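Local coordinates for protein possible flavin reductase (PDB 2R0X) that probably binds FMN and uses NADPH to reduce flavins, at residues H31-S36 with A56-H61; L48-N53 with L68-L73; S95-T100 with P107-A112. One frame throughout, in Å; residues are numbered along the deposited sequence. Where two conformers were deposited one is given.

Contact 1: residues H31-S36 with A56-H61; sequences HGFTAS and ARAYEH. With SO4 (sulfate ion), chain H; SO4 (sulfate ion), chain I; ACT (acetate ion), chain F.
The imidazoles of His31 and His61 lie face to face, their centroids 3.5 Å apart and their planes 12° from parallel. The two side chains reach this stack from directions about at right angles, and CB of His61 adds a CH-pi contact over the His31 ring. An acetate ties the rings together at their rims: His31 NE2 gives a hydrogen bond to its OXT (3.0 Å) and His61 ND1 one to its O (3.1 Å). The NE2 of His61 is also a donor, in a 2.8 Å bond to a sulfate O2 that lies in the ring plane, at its edge. Nearer Phe33, a second sulfate is held by Arg57 NE through O1 at 2.8 Å and by the backbone N of Ala58 through O2 at 3.0 Å. A bend at chi3 (63°) turns the guanidinium back so that this ion lies at its edge. Next to this sulfate, Ala58 CB meets Phe33 CD1 at 3.8 Å. Further out, Phe33 packs edge-to-face against Phe62. The N-H donors gathered where strand 30-43 meets segment 56-61 thus suit anions, here probably from the crystallisation liquor, and the sulfate on Arg57 and Ala58 possibly marks a phosphate site.

Contact 2: residues L48-N53 with L68-L73; sequences LLVCIN and LMVNTL. With ACT (acetate ion), chain B.
Next to Val70, whose side chain meets Leu48 and Val50 across the contact, Asn71 offers OD1 to two donors, the backbone N of Leu109 and ND2 of Asn115. The ND2 of the same amide is given to Ile21 O, so its two ends are engaged differently and its rotation is fixed. On the contact itself everything is apolar. The CG2 methyl of Val70 is its centre: it lies 3.9 Å from CG2 of Val50 and, in the conformer given for Leu48, 3.9 Å from CD1 and 4.0 Å from CD2, so that it faces both prongs of that leucine. Both valines carry CG1 anti to the backbone N (chi1 near 176°), which leaves CG2 on each as the branch that does the touching, and the two side chains slide past each other in opposite directions. Val50 CG2 also reaches Leu68 CD2, more loosely, at 4.2 Å. The strand axes stay 9.6 Å apart and run at 92° to each other, too far and too steep for backbone pairing, so side chains alone bridge them. At the far end of segment 48-53, Asn53 ND2 makes a nearly straight bond of 3.2 Å (173°) to OXT of an acetate, probably from the crystallisation liquor, that His129 NE2 also holds. Leu49, pointing away from Val70, packs on Leu49 of the second subunit. Strands 46-53 and 67-72 are not neighbours in the sheet: strands 17-25 and 30-43 separate them one way round, 114-126 and 129-141 the other. They therefore face each other across the buried interior of a closed antiparallel barrel, the split barrel-like fold of FMN-binding flavin reductases.

Contact 3: residues S95-T100 with P107-A112; sequences SNASWT and PMLQDA
The indole of Trp99 and the side chain of Leu109 cross obliquely on one face of a short antiparallel hairpin, where the two residues form a non-hydrogen-bonded pair. Leu109 CD1 stands over a face of the six-membered ring, 3.9 Å from its centroid and 13° off the normal, while CB of the same leucine lies 3.6 Å from CZ3. The torsion of Trp99 explains the overlap: with CG anti to the carbonyl carbon (chi1 -52°), the ring lies across the partner strand, and its CE3 also comes 3.7 Å from CB of Pro107. On the same side of the indole, Ala97 CB meets Leu109 CD1 at 3.5 Å, tighter than usual for two carbons, so this methyl touches the ring face and the alanine in two directions roughly at right angles. The other face of the hairpin is arranged differently. There Thr100 and Met108, a selenomethionine, lie side by side and point the same way, and CG2 of Thr100, in the conformer given, is 4.0 Å from SE. Backbone bonds join the strands, with Thr100 N and O paired to Met108 O and N, and Gln110 N bonded to Ser98 O (2.9 Å). A type II turn from Leu109 to Ala112 then leads the chain out of the pairing. The indole NE1 is turned away from Leu109 and bonds Phe94 O at the end of helix 90-94. Leu80 of helix 78-84 packs on both Ala97 and Leu109, and Gln30 of strand 30-43 touches Trp99 and Pro107, so helices 78-84 and 90-94 and the start of strand 30-43 adjoin the hairpin.

Contact 2 is the core of the three, its touching residues all buried and wholly apolar, whereas contacts 1 and 3 are partly buried and lie farther from the middle of the chain. Contacts 1 and 2 share the barrel: strands 30-43 and 46-53 are neighbours in it, helix 59-65 follows directly, and Phe33 of one packs on Val50 and Ile52 of the other. Contact 3 stands apart as a small hairpin, joined to contact 2 through Asn71 but not touching contact 1. Chemistry follows place: aliphatic contacts inside the barrel, stacked histidines and bound anions at its rim, backbone pairing with an indole in the outlying hairpin.

Contact 1: residues H31-S36 with A56-H61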
loop_
_atom_site.group_PDB
_atom_site.type_symbol
_atom_site.label_atom_id
_atom_site.label_comp_id
_atom_site.label_asym_id
_atom_site.label_seq_id
_atom_site.Cartn_x
_atom_site.Cartn_y
_atom_site.Cartn_z
ATOM N N HIS A 31 -21.812 -0.887 5.399
ATOM C CA HIS A 31 -20.782 -1.806 5.905
ATOM C C HIS A 31 -19.445 -1.141 5.680
ATOM O O HIS A 31 -19.234 -0.508 4.660
ATOM C CB HIS A 31 -20.819 -3.150 5.176
ATOM C CG HIS A 31 -22.158 -3.779 5.244
ATOM N ND1 HIS A 31 -22.588 -4.508 6.324
ATOM C CD2 HIS A 31 -23.205 -3.707 4.398
ATOM C CE1 HIS A 31 -23.830 -4.909 6.121
ATOM N NE2 HIS A 31 -24.227 -4.440 4.951
ATOM N N GLY A 32 -18.535 -1.310 6.604
ATOM C CA GLY A 32 -17.188 -0.806 6.339
ATOM C C GLY A 32 -16.182 -1.379 7.292
ATOM O O GLY A 32 -16.533 -2.029 8.268
ATOM N N PHE A 33 -14.915 -1.099 7.027
ATOM C CA PHE A 33 -13.809 -1.565 7.842
ATOM C C PHE A 33 -12.604 -0.654 7.654
ATOM O O PHE A 33 -12.389 -0.097 6.606
ATOM C CB PHE A 33 -13.441 -3.036 7.544
ATOM C CG PHE A 33 -12.877 -3.278 6.164
ATOM C CD1 PHE A 33 -13.712 -3.440 5.077
ATOM C CD2 PHE A 33 -11.504 -3.382 5.927
ATOM C CE1 PHE A 33 -13.230 -3.675 3.815
ATOM C CE2 PHE A 33 -11.026 -3.625 4.605
ATOM C CZ PHE A 33 -11.905 -3.759 3.579
ATOM N N THR A 34 -11.797 -0.570 8.707
ATOM C CA THR A 34 -10.522 0.157 8.652
ATOM C C THR A 34 -9.486 -0.677 7.908
ATOM O O THR A 34 -9.336 -1.871 8.192
ATOM C CB THR A 34 -10.050 0.514 10.052
ATOM O OG1 THR A 34 -11.067 1.290 10.665
ATOM C CG2 THR A 34 -8.751 1.315 10.036
ATOM N N ALA A 35 -8.746 -0.036 7.010
ATOM C CA ALA A 35 -7.686 -0.711 6.243
ATOM C C ALA A 35 -6.464 0.160 6.118
ATOM O O ALA A 35 -6.551 1.369 5.954
ATOM C CB ALA A 35 -8.190 -1.030 4.839
ATOM N N SER A 36 -5.315 -0.498 6.128
ATOM C CA SER A 36 -4.064 0.132 5.732
ATOM C C SER A 36 -3.517 -0.417 4.403
ATOM O O SER A 36 -2.704 0.251 3.731
ATOM C CB SER A 36 -3.005 -0.054 6.811
ATOM O OG SER A 36 -2.936 -1.414 7.221
ATOM N N ALA A 56 -13.487 -12.085 7.279
ATOM C CA ALA A 56 -14.024 -11.002 8.055
ATOM C C ALA A 56 -15.523 -10.881 7.871
ATOM O O ALA A 56 -16.042 -11.174 6.805
ATOM C CB ALA A 56 -13.355 -9.704 7.647
ATOM N N ARG A 57 -16.192 -10.361 8.889
ATOM C CA ARG A 57 -17.598 -10.050 8.794
ATOM C C ARG A 57 -17.892 -9.206 7.565
ATOM O O ARG A 57 -18.883 -9.442 6.864
ATOM C CB ARG A 57 -18.001 -9.333 10.085
ATOM C CG ARG A 57 -19.374 -8.753 10.053
ATOM C CD ARG A 57 -19.748 -8.172 11.391
ATOM N NE ARG A 57 -18.861 -7.067 11.749
ATOM C CZ ARG A 57 -19.025 -6.298 12.804
ATOM N NH1 ARG A 57 -20.087 -6.454 13.561
ATOM N NH2 ARG A 57 -18.137 -5.353 13.058
ATOM N N ALA A 58 -17.021 -8.252 7.271
ATOM C CA ALA A 58 -17.149 -7.358 6.146
ATOM C C ALA A 58 -17.253 -8.050 4.784
ATOM O O ALA A 58 -17.891 -7.545 3.853
ATOM C CB ALA A 58 -15.946 -6.336 6.117
ATOM N N TYR A 59 -16.536 -9.152 4.634
ATOM C CA TYR A 59 -16.132 -9.648 3.329
ATOM C C TYR A 59 -17.276 -9.897 2.359
ATOM O O TYR A 59 -17.240 -9.449 1.224
ATOM C CB TYR A 59 -15.322 -10.908 3.507
ATOM C CG TYR A 59 -14.921 -11.534 2.213
ATOM C CD1 TYR A 59 -13.941 -11.000 1.425
ATOM C CD2 TYR A 59 -15.448 -12.736 1.851
ATOM C CE1 TYR A 59 -13.533 -11.658 0.253
ATOM C CE2 TYR A 59 -15.082 -13.398 0.703
ATOM C CZ TYR A 59 -14.113 -12.865 -0.098
ATOM O OH TYR A 59 -13.758 -13.564 -1.239
ATOM N N GLU A 60 -18.282 -10.646 2.771
ATOM C CA GLU A 60 -19.283 -11.030 1.785
ATOM C C GLU A 60 -20.139 -9.844 1.297
ATOM O O GLU A 60 -20.731 -9.933 0.217
ATOM C CB GLU A 60 -20.154 -12.189 2.274
ATOM C CG GLU A 60 -19.389 -13.500 2.445
ATOM C CD GLU A 60 -18.881 -14.138 1.141
ATOM O OE1 GLU A 60 -19.238 -13.706 0.031
ATOM O OE2 GLU A 60 -18.111 -15.111 1.239
ATOM N N HIS A 61 -20.180 -8.742 2.055
ATOM C CA HIS A 61 -20.873 -7.565 1.593
ATOM C C HIS A 61 -20.169 -6.944 0.394
ATOM O O HIS A 61 -20.778 -6.496 -0.559
ATOM C CB HIS A 61 -20.975 -6.552 2.762
ATOM C CG HIS A 61 -21.623 -7.122 4.005
ATOM N ND1 HIS A 61 -22.970 -7.416 4.068
ATOM C CD2 HIS A 61 -21.115 -7.463 5.213
ATOM C CE1 HIS A 61 -23.257 -7.919 5.257
ATOM N NE2 HIS A 61 -22.154 -7.951 5.976
HETATM S S SO4 H . -15.670 -6.144 10.091
HETATM O O1 SO4 H . -17.102 -6.016 9.828
HETATM O O2 SO4 H . -15.089 -7.119 9.258
HETATM O O3 SO4 H . -15.640 -6.453 11.504
HETATM O O4 SO4 H . -15.032 -4.834 9.932
HETATM S S SO4 I . -23.070 -7.381 9.672
HETATM O O1 SO4 I . -24.201 -6.772 8.955
HETATM O O2 SO4 I . -22.384 -8.320 8.774
HETATM O O3 SO4 I . -23.587 -8.104 10.849
HETATM O O4 SO4 I . -22.197 -6.305 10.142
HETATM C C ACT F . -25.872 -6.625 2.136
HETATM O O ACT F . -25.866 -7.608 2.856
HETATM O OXT ACT F . -25.861 -5.570 2.768
HETATM C CH3 ACT F . -26.092 -6.707 0.652
#

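Contact 2: residues L48-N53 with L68-L73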
loop_
_atom_site.group_PDB
_atom_site.type_symbol
_atom_site.label_atom_id
_atom_site.label_comp_id
_atom_site.label_asym_id
_atom_site.label_seq_id
_atom_site.Cartn_x
_atom_site.Cartn_y
_atom_site.Cartn_z
ATOM N N LEU A 48 -7.086 1.209 -7.922
ATOM C CA LEU A 48 -6.389 0.955 -6.690
ATOM C C LEU A 48 -6.725 -0.475 -6.311
ATOM O O LEU A 48 -7.617 -1.109 -6.885
ATOM C CB LEU A 48 -6.796 2.014 -5.656
ATOM C CG LEU A 48 -8.269 2.121 -5.260
ATOM C CD1 LEU A 48 -8.665 0.990 -4.356
ATOM C CD2 LEU A 48 -8.571 3.451 -4.607
ATOM N N LEU A 49 -5.978 -0.974 -5.335
ATOM C CA LEU A 49 -6.327 -2.233 -4.710
ATOM C C LEU A 49 -6.507 -2.072 -3.240
ATOM O O LEU A 49 -5.976 -1.147 -2.618
ATOM C CB LEU A 49 -5.285 -3.320 -5.010
ATOM C CG LEU A 49 -3.865 -3.142 -4.435
ATOM C CD1 LEU A 49 -3.774 -3.542 -2.972
ATOM C CD2 LEU A 49 -2.785 -3.960 -5.236
ATOM N N VAL A 50 -7.333 -2.965 -2.711
ATOM C CA VAL A 50 -7.631 -3.051 -1.307
ATOM C C VAL A 50 -7.488 -4.517 -0.925
ATOM O O VAL A 50 -8.091 -5.377 -1.568
ATOM C CB VAL A 50 -9.086 -2.610 -1.009
ATOM C CG1 VAL A 50 -9.393 -2.801 0.491
ATOM C CG2 VAL A 50 -9.303 -1.162 -1.452
ATOM N N CYS A 51 -6.713 -4.810 0.118
ATOM C CA CYS A 51 -6.630 -6.168 0.639
ATOM C C CYS A 51 -7.678 -6.339 1.762
ATOM O O CYS A 51 -7.900 -5.427 2.559
ATOM C CB CYS A 51 -5.234 -6.517 1.109
ATOM S SG CYS A 51 -3.980 -6.387 -0.119
ATOM N N ILE A 52 -8.347 -7.479 1.780
ATOM C CA ILE A 52 -9.444 -7.734 2.699
ATOM C C ILE A 52 -9.259 -9.155 3.212
ATOM O O ILE A 52 -8.890 -10.079 2.463
ATOM C CB ILE A 52 -10.839 -7.511 2.050
ATOM C CG1 ILE A 52 -11.951 -7.514 3.106
ATOM C CG2 ILE A 52 -11.060 -8.479 0.910
ATOM C CD1 ILE A 52 -13.308 -7.058 2.550
ATOM N N ASN A 53 -9.546 -9.335 4.502
ATOM C CA ASN A 53 -9.564 -10.656 5.096
ATOM C C ASN A 53 -10.837 -11.365 4.640
ATOM O O ASN A 53 -11.943 -10.887 4.900
ATOM C CB ASN A 53 -9.467 -10.588 6.633
ATOM C CG ASN A 53 -9.222 -11.966 7.247
ATOM O OD1 ASN A 53 -9.900 -12.920 6.929
ATOM N ND2 ASN A 53 -8.226 -12.054 8.134
ATOM N N LEU A 68 -17.009 -0.278 -3.778
ATOM C CA LEU A 68 -16.526 0.163 -2.479
ATOM C C LEU A 68 -16.091 1.613 -2.613
ATOM O O LEU A 68 -15.786 2.104 -3.681
ATOM C CB LEU A 68 -15.409 -0.733 -1.947
ATOM C CG LEU A 68 -14.114 -0.896 -2.702
ATOM C CD1 LEU A 68 -13.207 0.308 -2.565
ATOM C CD2 LEU A 68 -13.379 -2.113 -2.170
HETATM N N MSE A 69 -16.001 2.253 -1.450
HETATM C CA MSE A 69 -15.425 3.588 -1.299
HETATM C C MSE A 69 -14.194 3.495 -0.413
HETATM O O MSE A 69 -14.290 2.923 0.683
HETATM C CB MSE A 69 -16.451 4.487 -0.627
HETATM C CG MSE A 69 -15.983 5.916 -0.386
HETATM SE SE MSE A 69 -16.068 7.122 -1.878
HETATM C CE MSE A 69 -18.016 7.032 -2.038
ATOM N N VAL A 70 -13.067 4.037 -0.864
ATOM C CA VAL A 70 -11.901 4.199 -0.000
ATOM C C VAL A 70 -11.969 5.618 0.565
ATOM O O VAL A 70 -11.875 6.580 -0.175
ATOM C CB VAL A 70 -10.575 3.978 -0.741
ATOM C CG1 VAL A 70 -9.388 4.233 0.168
ATOM C CG2 VAL A 70 -10.529 2.524 -1.273
ATOM N N ASN A 71 -12.149 5.707 1.878
ATOM C CA ASN A 71 -12.176 7.001 2.585
ATOM C C ASN A 71 -10.881 7.181 3.368
ATOM O O ASN A 71 -10.708 6.556 4.436
ATOM C CB ASN A 71 -13.371 7.013 3.559
ATOM C CG ASN A 71 -14.687 6.823 2.867
ATOM O OD1 ASN A 71 -15.202 7.747 2.224
ATOM N ND2 ASN A 71 -15.254 5.633 2.984
ATOM N N THR A 72 -9.972 7.932 2.794
ATOM C CA THR A 72 -8.657 8.134 3.424
ATOM C C THR A 72 -8.791 9.163 4.543
ATOM O O THR A 72 -9.460 10.184 4.351
ATOM C CB THR A 72 -7.664 8.596 2.359
ATOM O OG1 THR A 72 -7.643 7.672 1.278
ATOM C CG2 THR A 72 -6.228 8.753 2.967
ATOM N N LEU A 73 -8.248 8.862 5.712
ATOM C CA LEU A 73 -8.540 9.617 6.920
ATOM C C LEU A 73 -7.586 10.784 7.151
ATOM O O LEU A 73 -6.386 10.704 6.877
ATOM C CB LEU A 73 -8.524 8.695 8.133
ATOM C CG LEU A 73 -9.522 7.537 8.141
ATOM C CD1 LEU A 73 -9.486 6.834 9.455
ATOM C CD2 LEU A 73 -10.937 7.968 7.773
HETATM C C ACT B . -6.970 -8.528 8.708
HETATM O O ACT B . -6.369 -7.885 7.820
HETATM O OXT ACT B . -6.445 -9.595 9.086
HETATM C CH3 ACT B . -8.290 -8.084 9.250
#

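Contact 3: residues S95-T100 with P107-A112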
loop_
_atom_site.group_PDB
_atom_site.type_symbol
_atom_site.label_atom_id
_atom_site.label_comp_id
_atom_site.label_asym_id
_atom_site.label_seq_id
_atom_site.Cartn_x
_atom_site.Cartn_y
_atom_site.Cartn_z
ATOM N N SER A 95 -22.805 5.675 13.007
ATOM C CA SER A 95 -23.340 6.791 13.792
ATOM C C SER A 95 -22.295 7.826 14.219
ATOM O O SER A 95 -22.652 8.927 14.604
ATOM C CB SER A 95 -24.097 6.274 15.012
ATOM O OG SER A 95 -23.198 5.953 16.054
ATOM N N ASN A 96 -21.018 7.480 14.133
ATOM C CA ASN A 96 -19.929 8.302 14.619
ATOM C C ASN A 96 -19.358 9.296 13.617
ATOM O O ASN A 96 -18.346 9.939 13.892
ATOM C CB ASN A 96 -18.805 7.405 15.160
ATOM C CG ASN A 96 -19.131 6.870 16.483
ATOM O OD1 ASN A 96 -18.986 7.564 17.470
ATOM N ND2 ASN A 96 -19.572 5.610 16.529
ATOM N N ALA A 97 -19.968 9.399 12.447
ATOM C CA ALA A 97 -19.544 10.381 11.418
ATOM C C ALA A 97 -20.707 10.704 10.523
ATOM O O ALA A 97 -21.823 10.207 10.762
ATOM C CB ALA A 97 -18.366 9.802 10.582
ATOM N N SER A 98 -20.480 11.544 9.519
ATOM C CA SER A 98 -21.529 11.902 8.556
ATOM C C SER A 98 -21.149 11.330 7.221
ATOM O O SER A 98 -19.971 11.340 6.846
ATOM C CB SER A 98 -21.671 13.414 8.477
ATOM O OG SER A 98 -22.701 13.802 7.583
ATOM N N TRP A 99 -22.138 10.823 6.483
ATOM C CA TRP A 99 -21.901 10.080 5.266
ATOM C C TRP A 99 -22.847 10.561 4.160
ATOM O O TRP A 99 -24.010 10.877 4.396
ATOM C CB TRP A 99 -22.139 8.577 5.478
ATOM C CG TRP A 99 -21.378 8.049 6.643
ATOM C CD1 TRP A 99 -21.764 8.096 7.957
ATOM C CD2 TRP A 99 -20.093 7.421 6.628
ATOM N NE1 TRP A 99 -20.820 7.545 8.772
ATOM C CE2 TRP A 99 -19.765 7.133 7.981
ATOM C CE3 TRP A 99 -19.194 7.056 5.618
ATOM C CZ2 TRP A 99 -18.603 6.495 8.323
ATOM C CZ3 TRP A 99 -18.034 6.416 5.976
ATOM C CH2 TRP A 99 -17.738 6.149 7.302
ATOM N N THR A 100 -22.347 10.483 2.926
ATOM C CA THR A 100 -23.186 10.702 1.741
ATOM C C THR A 100 -22.837 9.654 0.684
ATOM O O THR A 100 -22.377 8.559 1.040
ATOM C CB THR A 100 -23.048 12.138 1.206
ATOM O OG1 THR A 100 -24.033 12.353 0.191
ATOM C CG2 THR A 100 -21.680 12.400 0.625
ATOM N N PRO A 107 -20.883 4.328 1.006
ATOM C CA PRO A 107 -20.905 5.534 1.840
ATOM C C PRO A 107 -19.604 6.343 1.779
ATOM O O PRO A 107 -18.511 5.817 1.995
ATOM C CB PRO A 107 -21.124 4.981 3.237
ATOM C CG PRO A 107 -21.701 3.661 3.059
ATOM C CD PRO A 107 -21.223 3.135 1.771
HETATM N N MSE A 108 -19.755 7.629 1.456
HETATM C CA MSE A 108 -18.686 8.591 1.427
HETATM C C MSE A 108 -18.566 9.289 2.749
HETATM O O MSE A 108 -19.511 9.934 3.202
HETATM C CB MSE A 108 -18.930 9.640 0.359
HETATM C CG MSE A 108 -17.712 10.459 0.033
HETATM SE SE MSE A 108 -17.976 12.123 -0.860
HETATM C CE MSE A 108 -17.759 13.304 0.619
ATOM N N LEU A 109 -17.406 9.183 3.386
ATOM C CA LEU A 109 -17.160 9.812 4.657
ATOM C C LEU A 109 -16.946 11.308 4.430
ATOM O O LEU A 109 -16.020 11.737 3.736
ATOM C CB LEU A 109 -15.876 9.209 5.269
ATOM C CG LEU A 109 -15.391 9.843 6.594
ATOM C CD1 LEU A 109 -16.462 9.788 7.651
ATOM C CD2 LEU A 109 -14.141 9.139 7.043
ATOM N N GLN A 110 -17.794 12.104 5.074
ATOM C CA GLN A 110 -17.619 13.538 5.123
ATOM C C GLN A 110 -16.377 13.916 5.935
ATOM O O GLN A 110 -16.041 13.262 6.931
ATOM C CB GLN A 110 -18.892 14.184 5.697
ATOM C CG GLN A 110 -20.080 14.086 4.748
ATOM C CD GLN A 110 -19.865 14.857 3.476
ATOM O OE1 GLN A 110 -19.444 16.000 3.522
ATOM N NE2 GLN A 110 -20.127 14.240 2.339
ATOM N N ASP A 111 -15.760 15.028 5.528
ATOM C CA ASP A 111 -14.581 15.533 6.217
ATOM C C ASP A 111 -13.378 14.580 6.148
ATOM O O ASP A 111 -12.470 14.684 6.957
ATOM C CB ASP A 111 -14.910 15.897 7.693
ATOM C CG ASP A 111 -14.224 17.156 8.211
ATOM O OD1 ASP A 111 -13.611 17.902 7.427
ATOM O OD2 ASP A 111 -14.314 17.382 9.448
ATOM N N ALA A 112 -13.362 13.688 5.176
ATOM C CA ALA A 112 -12.222 12.817 4.954
ATOM C C ALA A 112 -11.101 13.545 4.215
ATOM O O ALA A 112 -11.281 14.591 3.610
ATOM C CB ALA A 112 -12.640 11.589 4.163
#